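Local coordinates for protein aromatic-amino-acid aminotransferase (Burkholderia pseudomallei, PDB 4F4E) that probably catalyses transamination of aromatic amino acids such as tyrosine with 2-oxoglutarate, using pyridoxal 5'-phosphate held covalently on a lysine, at residues S362-N365 and F371-S374; P90-A95 and Q297-I302. All coordinates share one frame; numbering follows the deposited sequence.

Contact 1. Residues S362-N365 and F371-S374; sequences SFIN and FSYS
The F363 ring meets two successive carbonyl oxygens at the end of strand 371-373, while its neighbour I364 rests its outermost methyl on S372. The two carbonyls meet the phenyl ring differently. S374 O sits at the edge and in the ring plane, 3.4 Å from F363 CZ, whereas Y373 O approaches obliquely and comes within 3.2 Å of F363 CE1. The side chain reaches them because CG stands between the backbone N and the carbonyl carbon (chi1 67°), with the ring plane roughly perpendicular to the plane of CA, CB and CG (chi2 88°). The F363 ring also meets that of F361, their planes inclined at about 35°.

I364 makes its contact through the longer branch alone. Its CD1 lies 3.7 Å from S372 OG and 3.8 Å from S372 CB, a methyl set against the whole short serine side chain, and the two residues are also the pair whose CA atoms lie nearest, with 6.7 Å between I364 CA and S372 CA. S372 OG is hydrogen-bonded to Q367 and R345, and R345 also bonds the carbonyl oxygens of I364 and F371, so one guanidinium group from helix 324-354 pins both segments. Y373 directs its ring elsewhere, edge-to-face with Y173.

The contact is thus apolar carbon against oxygens, of which S374 O and S372 OG have polar partners elsewhere, the former in R359. The in-plane approach of S374 O is consistent with a weak attraction between a ring C-H and the carbonyl oxygen, to which the oblique Y373 O may add a little. Across the contact itself carbon touches oxygen, and the polar link between helix 363-366 and the strand runs indirectly, through R345.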
ATOM      1  N   SER A 362      -4.469 -33.291 -23.899  1.00 28.38           N
ATOM      2  CA  SER A 362      -3.474 -32.535 -24.662  1.00 29.12           C
ATOM      3  C   SER A 362      -3.465 -30.979 -24.479  1.00 26.26           C
ATOM      4  O   SER A 362      -2.401 -30.355 -24.435  1.00 24.93           O
ATOM      5  CB  SER A 362      -3.636 -32.936 -26.136  1.00 34.41           C
ATOM      6  OG  SER A 362      -2.667 -32.310 -26.951  1.00 40.64           O
ATOM      7  N   PHE A 363      -4.639 -30.354 -24.358  1.00 22.76           N
ATOM      8  CA  PHE A 363      -4.740 -28.932 -24.100  1.00 19.77           C
ATOM      9  C   PHE A 363      -3.956 -28.446 -22.856  1.00 17.79           C
ATOM     10  O   PHE A 363      -3.584 -27.284 -22.791  1.00 16.29           O
ATOM     11  CB  PHE A 363      -6.197 -28.496 -23.964  1.00 20.50           C
ATOM     12  CG  PHE A 363      -6.898 -29.049 -22.759  1.00 20.73           C
ATOM     13  CD1 PHE A 363      -6.863 -28.384 -21.538  1.00 19.93           C
ATOM     14  CD2 PHE A 363      -7.612 -30.253 -22.847  1.00 22.06           C
ATOM     15  CE1 PHE A 363      -7.516 -28.895 -20.429  1.00 20.56           C
ATOM     16  CE2 PHE A 363      -8.289 -30.750 -21.736  1.00 21.90           C
ATOM     17  CZ  PHE A 363      -8.209 -30.095 -20.527  1.00 21.55           C
ATOM     18  N   ILE A 364      -3.678 -29.339 -21.915  1.00 16.12           N
ATOM     19  CA  ILE A 364      -2.911 -28.964 -20.724  1.00 15.64           C
ATOM     20  C   ILE A 364      -1.511 -28.546 -21.129  1.00 14.95           C
ATOM     21  O   ILE A 364      -0.902 -27.709 -20.481  1.00 14.57           O
ATOM     22  CB  ILE A 364      -2.854 -30.131 -19.689  1.00 15.86           C
ATOM     23  CG1 ILE A 364      -4.261 -30.425 -19.148  1.00 16.27           C
ATOM     24  CG2 ILE A 364      -1.930 -29.804 -18.515  1.00 15.78           C
ATOM     25  CD1 ILE A 364      -4.826 -29.351 -18.234  1.00 17.51           C
ATOM     26  N   ASN A 365      -0.962 -29.130 -22.176  1.00 15.19           N
ATOM     27  CA  ASN A 365       0.368 -28.685 -22.614  1.00 16.16           C
ATOM     28  C   ASN A 365       0.387 -27.342 -23.366  1.00 15.85           C
ATOM     29  O   ASN A 365       1.439 -26.670 -23.419  1.00 17.33           O
ATOM     30  CB  ASN A 365       1.011 -29.751 -23.481  1.00 17.13           C
ATOM     31  CG  ASN A 365       1.601 -30.884 -22.672  1.00 17.75           C
ATOM     32  OD1 ASN A 365       2.091 -30.705 -21.545  1.00 17.12           O
ATOM     33  ND2 ASN A 365       1.614 -32.066 -23.280  1.00 17.76           N
ATOM     34  N   PHE A 371      -1.830 -21.800 -13.936  1.00 10.74           N
ATOM     35  CA  PHE A 371      -3.194 -22.376 -13.945  1.00 11.39           C
ATOM     36  C   PHE A 371      -3.575 -23.103 -15.203  1.00 11.73           C
ATOM     37  O   PHE A 371      -3.068 -22.822 -16.307  1.00 12.00           O
ATOM     38  CB  PHE A 371      -4.228 -21.266 -13.737  1.00 11.45           C
ATOM     39  CG  PHE A 371      -3.960 -20.475 -12.527  1.00 12.06           C
ATOM     40  CD1 PHE A 371      -4.251 -20.991 -11.282  1.00 12.33           C
ATOM     41  CD2 PHE A 371      -3.353 -19.239 -12.629  1.00 12.21           C
ATOM     42  CE1 PHE A 371      -3.933 -20.299 -10.151  1.00 12.85           C
ATOM     43  CE2 PHE A 371      -3.047 -18.516 -11.508  1.00 12.74           C
ATOM     44  CZ  PHE A 371      -3.331 -19.040 -10.254  1.00 12.98           C
ATOM     45  N   SER A 372      -4.533 -24.011 -15.041  1.00 11.75           N
ATOM     46  CA  SER A 372      -5.248 -24.593 -16.175  1.00 12.34           C
ATOM     47  C   SER A 372      -6.707 -24.770 -15.800  1.00 12.30           C
ATOM     48  O   SER A 372      -7.042 -25.062 -14.646  1.00 11.48           O
ATOM     49  CB  SER A 372      -4.670 -25.966 -16.560  1.00 13.11           C
ATOM     50  OG  SER A 372      -3.814 -25.868 -17.703  1.00 13.56           O
ATOM     51  N   TYR A 373      -7.578 -24.569 -16.778  1.00 12.90           N
ATOM     52  CA  TYR A 373      -8.959 -25.035 -16.669  1.00 13.10           C
ATOM     53  C   TYR A 373      -8.953 -26.508 -17.102  1.00 13.48           C
ATOM     54  O   TYR A 373      -8.832 -26.832 -18.314  1.00 14.17           O
ATOM     55  CB  TYR A 373      -9.903 -24.163 -17.506  1.00 13.26           C
ATOM     56  CG  TYR A 373     -10.625 -23.079 -16.685  1.00 12.92           C
ATOM     57  CD1 TYR A 373     -10.022 -22.459 -15.604  1.00 12.13           C
ATOM     58  CD2 TYR A 373     -11.928 -22.701 -16.995  1.00 13.04           C
ATOM     59  CE1 TYR A 373     -10.704 -21.535 -14.823  1.00 12.14           C
ATOM     60  CE2 TYR A 373     -12.612 -21.755 -16.242  1.00 13.09           C
ATOM     61  CZ  TYR A 373     -11.988 -21.147 -15.169  1.00 12.82           C
ATOM     62  OH  TYR A 373     -12.649 -20.209 -14.400  1.00 12.52           O
ATOM     63  N   SER A 374      -9.110 -27.381 -16.118  1.00 13.50           N
ATOM     64  CA  SER A 374      -9.074 -28.821 -16.345  1.00 13.87           C
ATOM     65  C   SER A 374     -10.215 -29.331 -17.162  1.00 15.02           C
ATOM     66  O   SER A 374     -10.094 -30.406 -17.761  1.00 15.95           O
ATOM     67  CB  SER A 374      -9.072 -29.627 -15.040  1.00 13.42           C
ATOM     68  OG  SER A 374     -10.242 -29.486 -14.253  1.00 12.88           O
TER

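Contact 2. Residues P90-A95 and Q297-I302; sequences PIDGIA and QLKRVI
The carboxylate of D92 has K299 CE over one of its faces, 3.5 Å from D92 OD2 and nearly as close to the carboxylate carbon. The charged ends themselves stay apart, with K299 NZ 4.2 Å from D92 OD2, beyond a salt bridge. Two waters close the gap: one donates to D92 OD2 and the other to D92 OD1, and both accept from K299 NZ. Each oxygen thus has its own water, and the opposite charges are joined through solvent. The other flat groups, the amide of Q297 and the guanidinium of R300, meet within the helix, where R300 NH1 donates to Q297 OE1 in the amide plane, on a lone pair, with the oxygen 27° out of the guanidinium plane.

I91 carries the apolar half of the contact. Its CG2, anti to the backbone N (chi1 -66° for CG1), enters between K299 and I302. It lies 3.5 Å from I302 CG2, tighter than usual for two methyls, and equally close to K299 O on the helix backbone. The aliphatic stem of K299 runs past the same methyl, its CB 3.9 Å from I91 CG2, before the extended chain carries the ammonium to the waters. I302 in turn reaches I132 of helix 125-140 and A121 of strand 118-124.

I91 and D92 are the central residues of a type I beta turn from P90 to G93, closed by G93 N to P90 O. The turn leads into I94, the N-cap of helix 95-106, and seats this connection against helix 288-303 beside the edge strand 118-124 of the mixed sheet characteristic of the large domain in this aminotransferase family.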
ATOM      1  N   PRO A  90      10.379   8.459  -2.449  1.00  9.01           N
ATOM      2  CA  PRO A  90       9.522   9.279  -3.294  1.00  8.95           C
ATOM      3  C   PRO A  90       8.141   8.659  -3.505  1.00  8.69           C
ATOM      4  O   PRO A  90       7.951   7.438  -3.310  1.00  7.95           O
ATOM      5  CB  PRO A  90      10.294   9.288  -4.633  1.00  9.18           C
ATOM      6  CG  PRO A  90      11.692   9.149  -4.222  1.00  9.36           C
ATOM      7  CD  PRO A  90      11.581   8.073  -3.178  1.00  9.30           C
ATOM      8  N   ILE A  91       7.162   9.510  -3.889  1.00  8.65           N
ATOM      9  CA  ILE A  91       5.798   9.089  -4.056  1.00  8.45           C
ATOM     10  C   ILE A  91       5.728   7.962  -5.068  1.00  8.32           C
ATOM     11  O   ILE A  91       4.983   6.987  -4.879  1.00  7.56           O
ATOM     12  CB  ILE A  91       4.875  10.259  -4.456  1.00  8.76           C
ATOM     13  CG1 ILE A  91       4.768  11.303  -3.315  1.00  9.24           C
ATOM     14  CG2 ILE A  91       3.488   9.748  -4.870  1.00  8.71           C
ATOM     15  CD1 ILE A  91       4.075  12.595  -3.800  1.00  9.68           C
ATOM     16  N   ASP A  92       6.561   8.064  -6.118  1.00  8.31           N
ATOM     17  CA  ASP A  92       6.581   7.081  -7.177  1.00  8.56           C
ATOM     18  C   ASP A  92       7.648   6.016  -7.017  1.00  8.30           C
ATOM     19  O   ASP A  92       7.966   5.322  -7.960  1.00  8.77           O
ATOM     20  CB  ASP A  92       6.743   7.752  -8.557  1.00  9.09           C
ATOM     21  CG  ASP A  92       7.896   8.743  -8.623  1.00  9.78           C
ATOM     22  OD1 ASP A  92       8.538   9.057  -7.599  1.00 10.28           O
ATOM     23  OD2 ASP A  92       8.119   9.275  -9.745  1.00 10.66           O
ATOM     24  N   GLY A  93       8.248   5.967  -5.854  1.00  8.42           N
ATOM     25  CA  GLY A  93       9.133   4.854  -5.450  1.00  7.96           C
ATOM     26  C   GLY A  93      10.584   5.077  -5.803  1.00  7.83           C
ATOM     27  O   GLY A  93      11.027   6.193  -6.077  1.00  7.88           O
ATOM     28  N   ILE A  94      11.344   3.999  -5.752  1.00  7.57           N
ATOM     29  CA  ILE A  94      12.797   4.028  -5.976  1.00  8.08           C
ATOM     30  C   ILE A  94      13.048   4.275  -7.451  1.00  8.20           C
ATOM     31  O   ILE A  94      12.628   3.519  -8.283  1.00  8.33           O
ATOM     32  CB  ILE A  94      13.451   2.693  -5.546  1.00  8.00           C
ATOM     33  CG1 ILE A  94      13.212   2.448  -4.051  1.00  7.96           C
ATOM     34  CG2 ILE A  94      14.960   2.710  -5.858  1.00  8.08           C
ATOM     35  CD1 ILE A  94      13.322   1.002  -3.678  1.00  8.24           C
ATOM     36  N   ALA A  95      13.719   5.372  -7.784  1.00  8.59           N
ATOM     37  CA  ALA A  95      13.872   5.735  -9.172  1.00  8.85           C
ATOM     38  C   ALA A  95      14.594   4.662  -9.996  1.00  9.01           C
ATOM     39  O   ALA A  95      14.206   4.359 -11.139  1.00  9.65           O
ATOM     40  CB  ALA A  95      14.607   7.064  -9.265  1.00  9.07           C
ATOM     41  N   GLN A 297      -0.116  13.918 -11.861  1.00 14.00           N
ATOM     42  CA  GLN A 297      -1.449  13.532 -11.426  1.00 14.86           C
ATOM     43  C   GLN A 297      -1.432  12.159 -10.776  1.00 13.41           C
ATOM     44  O   GLN A 297      -2.144  11.918  -9.800  1.00 12.78           O
ATOM     45  CB  GLN A 297      -2.443  13.581 -12.604  1.00 15.49           C
ATOM     46  CG  GLN A 297      -2.677  14.994 -13.134  1.00 17.19           C
ATOM     47  CD  GLN A 297      -3.125  16.005 -12.084  1.00 18.49           C
ATOM     48  OE1 GLN A 297      -3.829  15.662 -11.118  1.00 19.49           O
ATOM     49  NE2 GLN A 297      -2.734  17.259 -12.273  1.00 20.18           N
ATOM     50  N   LEU A 298      -0.593  11.275 -11.261  1.00 13.17           N
ATOM     51  CA  LEU A 298      -0.467   9.942 -10.641  1.00 13.34           C
ATOM     52  C   LEU A 298       0.058  10.042  -9.212  1.00 12.50           C
ATOM     53  O   LEU A 298      -0.372   9.329  -8.319  1.00 11.11           O
ATOM     54  CB  LEU A 298       0.416   9.033 -11.482  1.00 13.96           C
ATOM     55  CG  LEU A 298       0.453   7.570 -11.164  1.00 15.74           C
ATOM     56  CD1 LEU A 298      -0.955   6.969 -11.305  1.00 15.09           C
ATOM     57  CD2 LEU A 298       1.456   6.963 -12.168  1.00 15.24           C
ATOM     58  N   LYS A 299       0.977  10.970  -9.008  1.00 11.50           N
ATOM     59  CA  LYS A 299       1.477  11.254  -7.668  1.00 11.78           C
ATOM     60  C   LYS A 299       0.374  11.683  -6.710  1.00 11.75           C
ATOM     61  O   LYS A 299       0.409  11.259  -5.560  1.00 11.58           O
ATOM     62  CB  LYS A 299       2.630  12.246  -7.680  1.00 11.68           C
ATOM     63  CG  LYS A 299       3.912  11.633  -8.234  1.00 11.74           C
ATOM     64  CD  LYS A 299       5.032  12.658  -8.226  1.00 12.40           C
ATOM     65  CE  LYS A 299       6.358  12.107  -8.685  1.00 12.63           C
ATOM     66  NZ  LYS A 299       7.320  13.249  -8.832  1.00 12.74           N
ATOM     67  N   ARG A 300      -0.609  12.458  -7.165  1.00 12.19           N
ATOM     68  CA  ARG A 300      -1.710  12.833  -6.292  1.00 13.06           C
ATOM     69  C   ARG A 300      -2.526  11.646  -5.869  1.00 12.03           C
ATOM     70  O   ARG A 300      -2.907  11.530  -4.719  1.00 11.10           O
ATOM     71  CB  ARG A 300      -2.636  13.870  -6.920  1.00 15.56           C
ATOM     72  CG  ARG A 300      -1.929  15.178  -7.208  1.00 18.75           C
ATOM     73  CD  ARG A 300      -2.867  16.135  -7.947  1.00 22.07           C
ATOM     74  NE  ARG A 300      -4.082  16.260  -7.171  1.00 25.75           N
ATOM     75  CZ  ARG A 300      -5.258  16.625  -7.645  1.00 29.47           C
ATOM     76  NH1 ARG A 300      -5.414  16.938  -8.927  1.00 31.26           N
ATOM     77  NH2 ARG A 300      -6.288  16.667  -6.812  1.00 30.70           N
ATOM     78  N   VAL A 301      -2.794  10.756  -6.825  1.00 11.17           N
ATOM     79  CA  VAL A 301      -3.594   9.567  -6.588  1.00 10.93           C
ATOM     80  C   VAL A 301      -2.894   8.580  -5.622  1.00 10.30           C
ATOM     81  O   VAL A 301      -3.524   7.942  -4.804  1.00  9.62           O
ATOM     82  CB  VAL A 301      -3.882   8.916  -7.965  1.00 11.46           C
ATOM     83  CG1 VAL A 301      -4.241   7.487  -7.847  1.00 11.31           C
ATOM     84  CG2 VAL A 301      -4.975   9.728  -8.708  1.00 12.54           C
ATOM     85  N   ILE A 302      -1.560   8.495  -5.714  1.00  9.61           N
ATOM     86  CA  ILE A 302      -0.799   7.682  -4.769  1.00  9.44           C
ATOM     87  C   ILE A 302      -0.771   8.347  -3.391  1.00 10.21           C
ATOM     88  O   ILE A 302      -0.976   7.713  -2.362  1.00  9.28           O
ATOM     89  CB  ILE A 302       0.664   7.539  -5.259  1.00  9.38           C
ATOM     90  CG1 ILE A 302       0.725   6.642  -6.489  1.00  9.12           C
ATOM     91  CG2 ILE A 302       1.558   6.968  -4.174  1.00  9.16           C
ATOM     92  CD1 ILE A 302       2.027   6.897  -7.313  1.00  9.21           C
TER
HETATM   93  O   HOH W   1       9.523  11.504 -10.037  1.00 18.28           O
HETATM   94  O   HOH W   2       9.144  11.701  -7.101  1.00 30.62           O

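How the contacts relate
From the N terminus, the chain reaches 90-95 first, between helices 70-81 and 95-106. Contact 2 then closes a loop of about two hundred residues at 297-302, enclosing all eight strands of the large mixed sheet and the lysine, K269, that carries the cofactor. Past helix 288-303 the chain runs through helices 312-322 and 324-354 before contact 1 closes a loop of only five intervening residues, joining helix 363-366 to strand 371-373. The two loops lie in series and neither nest nor cross. Their centres are 39 Å apart, on opposite sides of the chain's centre: contact 2 ties elements flanking the large sheet, contact 1 elements beside helix 324-354.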